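PDB 1LQT: FprA from Mycobacterium tuberculosis, which binds FAD and catalyses electron transfer between NADPH and ferredoxin, and may supply electrons to cytochrome P450 systems. Local coordinates for residues Met34-Leu39 and Pro74-Phe79; Phe79-Val84 and Ala412-Leu417; Tyr97-Tyr102 and Asn353-Gly358. One frame throughout, in Å; residues are numbered along the deposited sequence.

Interaction 1. Residues Met34-Leu39 and Pro74-Phe79; sequences MAVDML and PRFRFF
A salt bridge between cross-strand neighbours is the odd feature of this largely buried parallel strand pair in the Rossmann-type FAD-binding sheet. Asp-37 and Arg-77 lie side by side on the face they share with Leu-39 and Phe-79. Arg-77 bends at chi3 (-60°) and grips the carboxylate side-on: NE gives a hydrogen bond to Asp-37 OD1 (2.8 Å), which it meets from above the carboxylate plane, while NH2 reaches the syn lone pair of Asp-37 OD2 (2.9 Å). The two planes are 29° apart. OD2 also bonds Tyr-97 OH, and a water between OD1 and Arg-75 O can donate to OD1. Phe-79 CZ lies over one face of the guanidinium, offset toward its rim, 3.7 Å above the plane, and Leu-39 CD2 packs beside the Phe-79 ring. The backbone ladder runs through Val-36 and Met-38, each donating from N and accepting at O. Val-36, Met-38, Phe-76 and Phe-78 share the other face, where Met-38 meets Phe-16 of helix 13-28. Turned at chi3 (-76°), Met-38 sets SD at the Phe-76 ring edge, 5.0 Å from the centroid, a Met-aromatic contact, with CE near the ring plane, 3.7 Å from Phe-76 CE2.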
loop_
_atom_site.group_PDB
_atom_site.type_symbol
_atom_site.label_atom_id
_atom_site.label_comp_id
_atom_site.label_asym_id
_atom_site.label_seq_id
_atom_site.Cartn_x
_atom_site.Cartn_y
_atom_site.Cartn_z
ATOM N N MET A 34 7.012 1.591 -29.323
ATOM C CA MET A 34 7.139 2.047 -27.952
ATOM C C MET A 34 8.428 1.555 -27.318
ATOM O O MET A 34 8.879 0.437 -27.547
ATOM C CB MET A 34 5.979 1.565 -27.078
ATOM C CG MET A 34 4.692 2.350 -27.236
ATOM S SD MET A 34 4.699 4.013 -26.542
ATOM C CE MET A 34 3.037 4.468 -27.050
ATOM N N ALA A 35 8.997 2.399 -26.475
ATOM C CA ALA A 35 10.124 2.077 -25.599
ATOM C C ALA A 35 9.682 2.590 -24.233
ATOM O O ALA A 35 9.264 3.737 -24.115
ATOM C CB ALA A 35 11.380 2.775 -26.047
ATOM N N VAL A 36 9.811 1.758 -23.211
ATOM C CA VAL A 36 9.398 2.090 -21.854
ATOM C C VAL A 36 10.560 1.958 -20.882
ATOM O O VAL A 36 11.162 0.899 -20.794
ATOM C CB VAL A 36 8.268 1.131 -21.422
ATOM C CG1 VAL A 36 7.885 1.353 -19.945
ATOM C CG2 VAL A 36 7.079 1.242 -22.328
ATOM N N ASP A 37 10.880 3.035 -20.179
ATOM C CA ASP A 37 11.861 3.057 -19.104
ATOM C C ASP A 37 11.101 3.272 -17.810
ATOM O O ASP A 37 10.362 4.235 -17.661
ATOM C CB ASP A 37 12.853 4.200 -19.288
ATOM C CG ASP A 37 13.864 3.966 -20.384
ATOM O OD1 ASP A 37 14.004 2.815 -20.829
ATOM O OD2 ASP A 37 14.528 4.940 -20.791
ATOM N N MET A 38 11.300 2.370 -16.870
ATOM C CA MET A 38 10.655 2.407 -15.574
ATOM C C MET A 38 11.670 2.761 -14.520
ATOM O O MET A 38 12.680 2.081 -14.384
ATOM C CB MET A 38 10.034 1.043 -15.310
ATOM C CG MET A 38 9.290 0.965 -14.028
ATOM S SD MET A 38 8.450 -0.637 -13.795
ATOM C CE MET A 38 7.077 -0.525 -14.859
ATOM N N LEU A 39 11.418 3.851 -13.804
ATOM C CA LEU A 39 12.293 4.377 -12.774
ATOM C C LEU A 39 11.663 4.151 -11.429
ATOM O O LEU A 39 10.558 4.599 -11.189
ATOM C CB LEU A 39 12.457 5.899 -12.969
ATOM C CG LEU A 39 12.889 6.343 -14.371
ATOM C CD1 LEU A 39 13.188 7.862 -14.316
ATOM C CD2 LEU A 39 13.951 5.590 -14.976
ATOM N N PRO A 74 12.171 -6.660 -24.784
ATOM C CA PRO A 74 13.360 -5.878 -25.078
ATOM C C PRO A 74 13.143 -4.370 -25.138
ATOM O O PRO A 74 14.103 -3.619 -25.055
ATOM C CB PRO A 74 13.808 -6.433 -26.446
ATOM C CG PRO A 74 12.656 -6.994 -27.019
ATOM C CD PRO A 74 11.896 -7.624 -25.856
ATOM N N ARG A 75 11.902 -3.936 -25.267
ATOM C CA ARG A 75 11.592 -2.505 -25.322
ATOM C C ARG A 75 11.491 -1.868 -23.930
ATOM O O ARG A 75 11.315 -0.672 -23.818
ATOM C CB ARG A 75 10.251 -2.341 -26.023
ATOM C CG ARG A 75 10.261 -2.786 -27.491
ATOM C CD ARG A 75 8.901 -2.814 -28.111
ATOM N NE ARG A 75 8.074 -3.864 -27.545
ATOM C CZ ARG A 75 6.840 -4.132 -27.928
ATOM N NH1 ARG A 75 6.233 -3.418 -28.868
ATOM N NH2 ARG A 75 6.185 -5.129 -27.363
ATOM N N PHE A 76 11.582 -2.698 -22.891
ATOM C CA PHE A 76 11.416 -2.289 -21.500
ATOM C C PHE A 76 12.749 -2.279 -20.786
ATOM O O PHE A 76 13.518 -3.244 -20.907
ATOM C CB PHE A 76 10.505 -3.311 -20.820
ATOM C CG PHE A 76 10.253 -3.048 -19.366
ATOM C CD1 PHE A 76 11.126 -3.477 -18.405
ATOM C CD2 PHE A 76 9.079 -2.428 -18.966
ATOM C CE1 PHE A 76 10.851 -3.214 -17.053
ATOM C CE2 PHE A 76 8.805 -2.187 -17.650
ATOM C CZ PHE A 76 9.684 -2.553 -16.715
ATOM N N ARG A 77 12.991 -1.232 -19.992
ATOM C CA ARG A 77 14.158 -1.163 -19.120
ATOM C C ARG A 77 13.678 -0.734 -17.723
ATOM O O ARG A 77 12.766 0.075 -17.600
ATOM C CB ARG A 77 15.190 -0.164 -19.622
ATOM C CG ARG A 77 15.743 -0.486 -20.985
ATOM C CD ARG A 77 16.923 0.368 -21.413
ATOM N NE ARG A 77 16.572 1.788 -21.469
ATOM C CZ ARG A 77 17.372 2.721 -21.961
ATOM N NH1 ARG A 77 18.563 2.382 -22.403
ATOM N NH2 ARG A 77 16.993 3.979 -21.996
ATOM N N PHE A 78 14.354 -1.254 -16.707
ATOM C CA PHE A 78 14.147 -0.895 -15.314
ATOM C C PHE A 78 15.384 -0.226 -14.738
ATOM O O PHE A 78 16.492 -0.689 -14.946
ATOM C CB PHE A 78 13.876 -2.161 -14.516
ATOM C CG PHE A 78 13.727 -1.964 -13.015
ATOM C CD1 PHE A 78 12.546 -1.500 -12.479
ATOM C CD2 PHE A 78 14.742 -2.317 -12.138
ATOM C CE1 PHE A 78 12.412 -1.381 -11.116
ATOM C CE2 PHE A 78 14.604 -2.198 -10.777
ATOM C CZ PHE A 78 13.445 -1.725 -10.253
ATOM N N PHE A 79 15.178 0.848 -14.005
ATOM C CA PHE A 79 16.230 1.548 -13.306
ATOM C C PHE A 79 15.762 1.779 -11.871
ATOM O O PHE A 79 15.002 2.709 -11.590
ATOM C CB PHE A 79 16.532 2.880 -13.965
ATOM C CG PHE A 79 16.953 2.779 -15.409
ATOM C CD1 PHE A 79 18.286 2.637 -15.763
ATOM C CD2 PHE A 79 16.033 2.845 -16.426
ATOM C CE1 PHE A 79 18.682 2.601 -17.092
ATOM C CE2 PHE A 79 16.443 2.778 -17.767
ATOM C CZ PHE A 79 17.755 2.650 -18.073
HETATM O O HOH W 1 7.306 -1.204 -30.444
HETATM O O HOH W 2 13.295 1.249 -23.050
#

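Interaction 2. Residues Phe79-Val84 and Ala412-Leu417; sequences FGNVVV and ARQPKL. With FAD (flavin-adenine dinucleotide), chain H.
Asn-81 sets CG anti to its backbone N (chi1 -164°) and Gln-414 does the same before bending at chi2 (48°), so the two side chains cross at about a right angle with amide planes 25° apart. Each amide nitrogen then finds a backbone carbonyl across the contact. Gln-414 NE2 bonds Asn-81 O at 2.8 Å, nearly along the C=O axis, and Asn-81 ND2 bonds Lys-416 O at 2.9 Å in an almost straight N-H...O line, from above that carbonyl plane. ND2 and NE2, both donors, merely sit side by side. Gln-414 OE1 accepts from Lys-416 N (2.9 Å), bracing the type I turn from Gln-414 to Leu-417. Leu-417, with CG in the crowded position between N and the carbonyl carbon, lays CB 3.9 Å from Val-82 CG2 and CD2 4.0 Å from Phe-79 CD1. Val-84 holds the FAD adenine: Val-84 N donates to N1A (3.1 Å) and Val-84 O accepts from N6A (3.0 Å). The turn links helix 402-413 to strand 418-419, which runs antiparallel to strand 76-80 at the edge of the FAD-domain sheet, with helix 447-454 against Asn-81.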
loop_
_atom_site.group_PDB
_atom_site.type_symbol
_atom_site.label_atom_id
_atom_site.label_comp_id
_atom_site.label_asym_id
_atom_site.label_seq_id
_atom_site.Cartn_x
_atom_site.Cartn_y
_atom_site.Cartn_z
ATOM N N PHE A 79 15.178 0.848 -14.005
ATOM C CA PHE A 79 16.230 1.548 -13.306
ATOM C C PHE A 79 15.762 1.779 -11.871
ATOM O O PHE A 79 15.002 2.709 -11.590
ATOM C CB PHE A 79 16.532 2.880 -13.965
ATOM C CG PHE A 79 16.953 2.779 -15.409
ATOM C CD1 PHE A 79 18.286 2.637 -15.763
ATOM C CD2 PHE A 79 16.033 2.845 -16.426
ATOM C CE1 PHE A 79 18.682 2.601 -17.092
ATOM C CE2 PHE A 79 16.443 2.778 -17.767
ATOM C CZ PHE A 79 17.755 2.650 -18.073
ATOM N N GLY A 80 16.226 0.915 -10.988
ATOM C CA GLY A 80 15.918 1.026 -9.578
ATOM C C GLY A 80 16.906 1.882 -8.827
ATOM O O GLY A 80 17.967 2.234 -9.329
ATOM N N ASN A 81 16.537 2.242 -7.612
ATOM C CA ASN A 81 17.292 3.172 -6.762
ATOM C C ASN A 81 17.401 4.548 -7.401
ATOM O O ASN A 81 18.388 5.234 -7.213
ATOM C CB ASN A 81 18.670 2.607 -6.388
ATOM C CG ASN A 81 19.325 3.319 -5.235
ATOM O OD1 ASN A 81 18.666 3.823 -4.324
ATOM N ND2 ASN A 81 20.651 3.351 -5.256
ATOM N N VAL A 82 16.383 4.939 -8.165
ATOM C CA VAL A 82 16.314 6.263 -8.792
ATOM C C VAL A 82 15.090 6.942 -8.200
ATOM O O VAL A 82 13.952 6.536 -8.439
ATOM C CB VAL A 82 16.223 6.156 -10.322
ATOM C CG1 VAL A 82 16.027 7.533 -10.939
ATOM C CG2 VAL A 82 17.460 5.507 -10.871
ATOM N N VAL A 83 15.332 7.999 -7.428
ATOM C CA VAL A 83 14.273 8.685 -6.723
ATOM C C VAL A 83 13.919 9.942 -7.499
ATOM O O VAL A 83 14.699 10.891 -7.582
ATOM C CB VAL A 83 14.727 9.043 -5.307
ATOM C CG1 VAL A 83 13.612 9.735 -4.540
ATOM C CG2 VAL A 83 15.220 7.813 -4.556
ATOM N N VAL A 84 12.751 9.945 -8.112
ATOM C CA VAL A 84 12.336 11.098 -8.880
ATOM C C VAL A 84 11.942 12.175 -7.886
ATOM O O VAL A 84 11.180 11.937 -6.941
ATOM C CB VAL A 84 11.237 10.741 -9.873
ATOM C CG1 VAL A 84 10.771 11.964 -10.605
ATOM C CG2 VAL A 84 11.734 9.687 -10.863
ATOM N N ALA A 412 24.698 9.068 -14.688
ATOM C CA ALA A 412 25.414 10.232 -14.153
ATOM C C ALA A 412 24.748 10.710 -12.876
ATOM O O ALA A 412 25.414 11.045 -11.920
ATOM C CB ALA A 412 25.432 11.354 -15.187
ATOM N N ARG A 413 23.423 10.736 -12.875
ATOM C CA ARG A 413 22.654 11.215 -11.746
ATOM C C ARG A 413 22.600 10.220 -10.601
ATOM O O ARG A 413 22.486 10.626 -9.461
ATOM C CB ARG A 413 21.253 11.533 -12.210
ATOM C CG ARG A 413 21.193 12.768 -13.105
ATOM C CD ARG A 413 21.687 14.026 -12.423
ATOM N NE ARG A 413 21.403 15.183 -13.272
ATOM C CZ ARG A 413 20.229 15.752 -13.410
ATOM N NH1 ARG A 413 19.187 15.377 -12.683
ATOM N NH2 ARG A 413 20.086 16.695 -14.312
ATOM N N GLN A 414 22.679 8.934 -10.909
ATOM C CA GLN A 414 22.600 7.883 -9.892
ATOM C C GLN A 414 23.529 6.764 -10.283
ATOM O O GLN A 414 23.134 5.790 -10.905
ATOM C CB GLN A 414 21.160 7.368 -9.762
ATOM C CG GLN A 414 20.987 6.205 -8.783
ATOM C CD GLN A 414 21.643 6.398 -7.445
ATOM O OE1 GLN A 414 22.862 6.515 -7.356
ATOM N NE2 GLN A 414 20.839 6.416 -6.401
ATOM N N PRO A 415 24.789 6.894 -9.909
ATOM C CA PRO A 415 25.783 5.855 -10.217
ATOM C C PRO A 415 25.441 4.512 -9.574
ATOM O O PRO A 415 25.966 3.494 -10.029
ATOM C CB PRO A 415 27.080 6.436 -9.657
ATOM C CG PRO A 415 26.880 7.902 -9.655
ATOM C CD PRO A 415 25.407 8.088 -9.306
ATOM N N LYS A 416 24.577 4.513 -8.571
ATOM C CA LYS A 416 24.193 3.297 -7.880
ATOM C C LYS A 416 22.814 2.823 -8.313
ATOM O O LYS A 416 22.101 2.192 -7.546
ATOM C CB LYS A 416 24.250 3.520 -6.380
ATOM C CG LYS A 416 25.657 3.874 -5.871
ATOM C CD LYS A 416 25.736 3.892 -4.375
ATOM C CE LYS A 416 27.090 4.382 -3.891
ATOM N NZ LYS A 416 27.015 4.612 -2.409
ATOM N N LEU A 417 22.433 3.085 -9.550
ATOM C CA LEU A 417 21.150 2.578 -10.039
ATOM C C LEU A 417 21.240 1.060 -10.181
ATOM O O LEU A 417 22.305 0.475 -10.321
ATOM C CB LEU A 417 20.674 3.303 -11.295
ATOM C CG LEU A 417 21.510 3.121 -12.562
ATOM C CD1 LEU A 417 21.305 1.768 -13.235
ATOM C CD2 LEU A 417 21.192 4.275 -13.513
HETATM P PA FAD H . 2.313 1.108 -5.315
HETATM O O1A FAD H . 2.436 1.777 -4.006
HETATM O O2A FAD H . 2.100 -0.360 -5.382
HETATM O O5B FAD H . 3.627 1.414 -6.174
HETATM C C5B FAD H . 4.202 2.727 -6.159
HETATM C C4B FAD H . 5.667 2.560 -6.542
HETATM O O4B FAD H . 6.177 3.862 -6.819
HETATM C C3B FAD H . 6.540 1.966 -5.430
HETATM O O3B FAD H . 7.366 0.925 -5.899
HETATM C C2B FAD H . 7.317 3.160 -4.944
HETATM O O2B FAD H . 8.549 2.879 -4.321
HETATM C C1B FAD H . 7.458 3.980 -6.232
HETATM N N9A FAD H . 7.737 5.395 -6.029
HETATM C C8A FAD H . 7.072 6.240 -5.181
HETATM N N7A FAD H . 7.550 7.476 -5.235
HETATM C C5A FAD H . 8.596 7.413 -6.136
HETATM C C6A FAD H . 9.483 8.391 -6.592
HETATM N N6A FAD H . 9.434 9.663 -6.229
HETATM N N1A FAD H . 10.411 7.998 -7.508
HETATM C C2A FAD H . 10.432 6.707 -7.933
HETATM N N3A FAD H . 9.611 5.724 -7.542
HETATM C C4A FAD H . 8.709 6.128 -6.642
HETATM N N1 FAD H . -4.386 -5.576 -2.991
HETATM C C2 FAD H . -4.763 -6.855 -3.273
HETATM O O2 FAD H . -5.284 -7.137 -4.335
HETATM N N3 FAD H . -4.567 -7.836 -2.314
HETATM C C4 FAD H . -3.938 -7.625 -1.123
HETATM O O4 FAD H . -3.756 -8.564 -0.315
HETATM C C4X FAD H . -3.506 -6.320 -0.862
HETATM N N5 FAD H . -2.841 -6.025 0.308
HETATM C C5X FAD H . -2.460 -4.734 0.568
HETATM C C6 FAD H . -1.822 -4.431 1.745
HETATM C C7 FAD H . -1.486 -3.133 2.088
HETATM C C7M FAD H . -0.772 -2.850 3.380
HETATM C C8 FAD H . -1.782 -2.111 1.177
HETATM C C8M FAD H . -1.462 -0.678 1.505
HETATM C C9 FAD H . -2.408 -2.404 -0.032
HETATM C C9A FAD H . -2.755 -3.709 -0.355
HETATM N N10 FAD H . -3.404 -4.023 -1.553
HETATM C C10 FAD H . -3.757 -5.323 -1.819
HETATM C "C1'" FAD H . -3.688 -2.988 -2.589
HETATM C "C2'" FAD H . -2.517 -2.833 -3.558
HETATM O "O2'" FAD H . -1.331 -2.764 -2.807
HETATM C "C3'" FAD H . -2.699 -1.549 -4.390
HETATM O "O3'" FAD H . -3.882 -1.622 -5.179
HETATM C "C4'" FAD H . -1.604 -1.277 -5.421
HETATM O "O4'" FAD H . -0.329 -1.709 -4.955
HETATM C "C5'" FAD H . -1.555 0.211 -5.770
HETATM O "O5'" FAD H . -0.654 0.304 -6.881
HETATM P P FAD H . 0.148 1.613 -7.281
HETATM O O1P FAD H . 0.905 1.211 -8.488
HETATM O O2P FAD H . -0.719 2.827 -7.373
HETATM O O3P FAD H . 1.130 1.915 -6.073
#

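Interaction 3. Residues Tyr97-Tyr102 and Asn353-Gly358; sequences YDAVIY and NEYVVG
Ile-101 and Val-357 form the apolar centre, crossing obliquely with Ile-101 CG2 3.8 Å from Val-357 CG2. Ile-101 carries CG2 anti to the backbone N, whereas Val-357 CG2 takes the crowded position between N and the carbonyl carbon. Ile-101 shares its face of the sheet with Tyr-355, whose ring sets CE1 4.1 Å from Ala-99 CB and packs against helix 370-391, where Leu-382 touches both Ile-101 and Tyr-355. On the opposite face Val-356 CG1 packs against Tyr-102 CB at 3.9 Å, and the Tyr-102 ring runs on toward Leu-93 of helix 90-96. Between these layers the strands are parallel, paired Val-100 with Glu-354, Ile-101 with Tyr-355 and Tyr-102 with Val-356. Val-100 and Tyr-102 each donate from N and accept at O. The bond from Tyr-102 N to Tyr-355 O is short, 2.7 Å, and nearly straight (175°), yet its donor stands above the carbonyl plane. That same oxygen lies at the edge of the Tyr-102 ring. Farther out, a water bridges Tyr-102 OH and Glu-354: it accepts from OH (2.7 Å) and donates to OE2 of Glu-354, while OE1 of that carboxylate bonds Ser-351. At the start of the strands Asn-353, with chi1 73°, swings ND2 over the carbonyl of Asp-98, bonding its O at 3.2 Å from well above the plane; Asp-98 turns its carboxylate to Arg-2 and the Tyr-5 amide. At the far end Gly-358, with positive phi (78°), occupies the N-cap of helix 359-362 and touches FAD. A late strand added in parallel to the sheet edge, leading into a helix beside the cofactor, is characteristic of the FAD-binding Rossmann-type domain of the pyridine nucleotide-disulphide oxidoreductase fold.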
loop_
_atom_site.group_PDB
_atom_site.type_symbol
_atom_site.label_atom_id
_atom_site.label_comp_id
_atom_site.label_asym_id
_atom_site.label_seq_id
_atom_site.Cartn_x
_atom_site.Cartn_y
_atom_site.Cartn_z
ATOM N N TYR A 97 11.595 12.428 -22.594
ATOM C CA TYR A 97 10.658 11.419 -22.977
ATOM C C TYR A 97 9.484 12.068 -23.661
ATOM O O TYR A 97 9.166 13.225 -23.397
ATOM C CB TYR A 97 10.203 10.644 -21.722
ATOM C CG TYR A 97 11.276 9.759 -21.140
ATOM C CD1 TYR A 97 12.174 10.234 -20.199
ATOM C CD2 TYR A 97 11.420 8.456 -21.572
ATOM C CE1 TYR A 97 13.152 9.431 -19.695
ATOM C CE2 TYR A 97 12.405 7.636 -21.064
ATOM C CZ TYR A 97 13.275 8.119 -20.135
ATOM O OH TYR A 97 14.254 7.321 -19.585
ATOM N N ASP A 98 8.846 11.327 -24.555
ATOM C CA ASP A 98 7.611 11.803 -25.172
ATOM C C ASP A 98 6.499 12.005 -24.162
ATOM O O ASP A 98 5.720 12.947 -24.272
ATOM C CB ASP A 98 7.171 10.872 -26.286
ATOM C CG ASP A 98 8.144 10.879 -27.449
ATOM O OD1 ASP A 98 8.849 9.860 -27.623
ATOM O OD2 ASP A 98 8.225 11.882 -28.167
ATOM N N ALA A 99 6.426 11.104 -23.181
ATOM C CA ALA A 99 5.455 11.243 -22.099
ATOM C C ALA A 99 6.021 10.556 -20.875
ATOM O O ALA A 99 6.874 9.682 -20.977
ATOM C CB ALA A 99 4.146 10.643 -22.485
ATOM N N VAL A 100 5.509 10.977 -19.712
ATOM C CA VAL A 100 5.939 10.453 -18.433
ATOM C C VAL A 100 4.680 10.102 -17.661
ATOM O O VAL A 100 3.763 10.897 -17.560
ATOM C CB VAL A 100 6.764 11.478 -17.646
ATOM C CG1 VAL A 100 7.341 10.847 -16.391
ATOM C CG2 VAL A 100 7.898 12.093 -18.514
ATOM N N ILE A 101 4.665 8.891 -17.107
ATOM C CA ILE A 101 3.549 8.418 -16.285
ATOM C C ILE A 101 4.025 8.289 -14.849
ATOM O O ILE A 101 4.958 7.544 -14.568
ATOM C CB ILE A 101 3.028 7.076 -16.768
ATOM C CG1 ILE A 101 2.613 7.113 -18.247
ATOM C CG2 ILE A 101 1.886 6.634 -15.903
ATOM C CD1 ILE A 101 2.200 5.794 -18.776
ATOM N N TYR A 102 3.381 9.027 -13.944
ATOM C CA TYR A 102 3.647 8.929 -12.520
ATOM C C TYR A 102 2.735 7.879 -11.913
ATOM O O TYR A 102 1.520 8.010 -11.934
ATOM C CB TYR A 102 3.479 10.310 -11.854
ATOM C CG TYR A 102 4.633 11.174 -12.249
ATOM C CD1 TYR A 102 4.619 11.897 -13.430
ATOM C CD2 TYR A 102 5.797 11.214 -11.496
ATOM C CE1 TYR A 102 5.724 12.584 -13.857
ATOM C CE2 TYR A 102 6.901 11.916 -11.909
ATOM C CZ TYR A 102 6.871 12.583 -13.097
ATOM O OH TYR A 102 8.009 13.229 -13.504
ATOM N N ASN A 353 2.122 16.371 -21.354
ATOM C CA ASN A 353 2.712 15.051 -21.593
ATOM C C ASN A 353 3.045 14.254 -20.326
ATOM O O ASN A 353 3.785 13.290 -20.410
ATOM C CB ASN A 353 3.954 15.131 -22.498
ATOM C CG ASN A 353 5.129 15.689 -21.819
ATOM O OD1 ASN A 353 4.977 16.496 -20.886
ATOM N ND2 ASN A 353 6.349 15.290 -22.258
ATOM N N GLU A 354 2.490 14.661 -19.183
ATOM C CA GLU A 354 2.690 13.936 -17.931
ATOM C C GLU A 354 1.336 13.429 -17.467
ATOM O O GLU A 354 0.338 14.139 -17.541
ATOM C CB GLU A 354 3.343 14.836 -16.902
ATOM C CG GLU A 354 4.693 15.378 -17.340
ATOM C CD GLU A 354 5.104 16.595 -16.546
ATOM O OE1 GLU A 354 4.399 17.624 -16.639
ATOM O OE2 GLU A 354 6.109 16.550 -15.818
ATOM N N TYR A 355 1.346 12.220 -16.904
ATOM C CA TYR A 355 0.160 11.475 -16.591
ATOM C C TYR A 355 0.312 10.841 -15.229
ATOM O O TYR A 355 1.408 10.764 -14.678
ATOM C CB TYR A 355 -0.074 10.386 -17.659
ATOM C CG TYR A 355 -0.296 10.982 -19.029
ATOM C CD1 TYR A 355 0.773 11.352 -19.832
ATOM C CD2 TYR A 355 -1.583 11.201 -19.497
ATOM C CE1 TYR A 355 0.564 11.951 -21.059
ATOM C CE2 TYR A 355 -1.791 11.823 -20.724
ATOM C CZ TYR A 355 -0.715 12.187 -21.496
ATOM O OH TYR A 355 -0.929 12.799 -22.715
ATOM N N VAL A 356 -0.794 10.338 -14.713
ATOM C CA VAL A 356 -0.831 9.582 -13.476
ATOM C C VAL A 356 -1.682 8.337 -13.647
ATOM O O VAL A 356 -2.640 8.322 -14.404
ATOM C CB VAL A 356 -1.376 10.419 -12.294
ATOM C CG1 VAL A 356 -0.322 11.374 -11.788
ATOM C CG2 VAL A 356 -2.659 11.161 -12.650
ATOM N N VAL A 357 -1.322 7.293 -12.902
ATOM C CA VAL A 357 -2.082 6.069 -12.773
ATOM C C VAL A 357 -2.008 5.626 -11.321
ATOM O O VAL A 357 -1.118 6.018 -10.584
ATOM C CB VAL A 357 -1.563 4.924 -13.696
ATOM C CG1 VAL A 357 -1.762 5.312 -15.174
ATOM C CG2 VAL A 357 -0.117 4.628 -13.393
ATOM N N GLY A 358 -2.926 4.756 -10.943
ATOM C CA GLY A 358 -2.858 4.113 -9.645
ATOM C C GLY A 358 -3.333 4.998 -8.519
ATOM O O GLY A 358 -4.086 5.953 -8.696
HETATM O O HOH W 3 7.795 14.505 -15.823
#

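In the fold
After strand 4-9 and helix 13-28 the chain reaches strand 34-40, and interaction 1 closes the loop from it to strand 76-80 through helices 48-51 and 64-71. Interaction 2 opens at Phe-79, the residue it shares with interaction 1, and closes only near the C-terminal end, at 412-417. Interaction 3 is nested within that long loop: it joins strand 99-102 to strand 354-356, bracketing the separate parallel sheet that probably belongs to the NADP-binding part. All three reach one sheet, with strand 4-9 lying between strands 34-40 and 99-102. The Asp-37 to Tyr-97 pair ties interaction 1 to interaction 3, and Val-84 packs on both Leu-39 and Tyr-102, beside the FAD adenine.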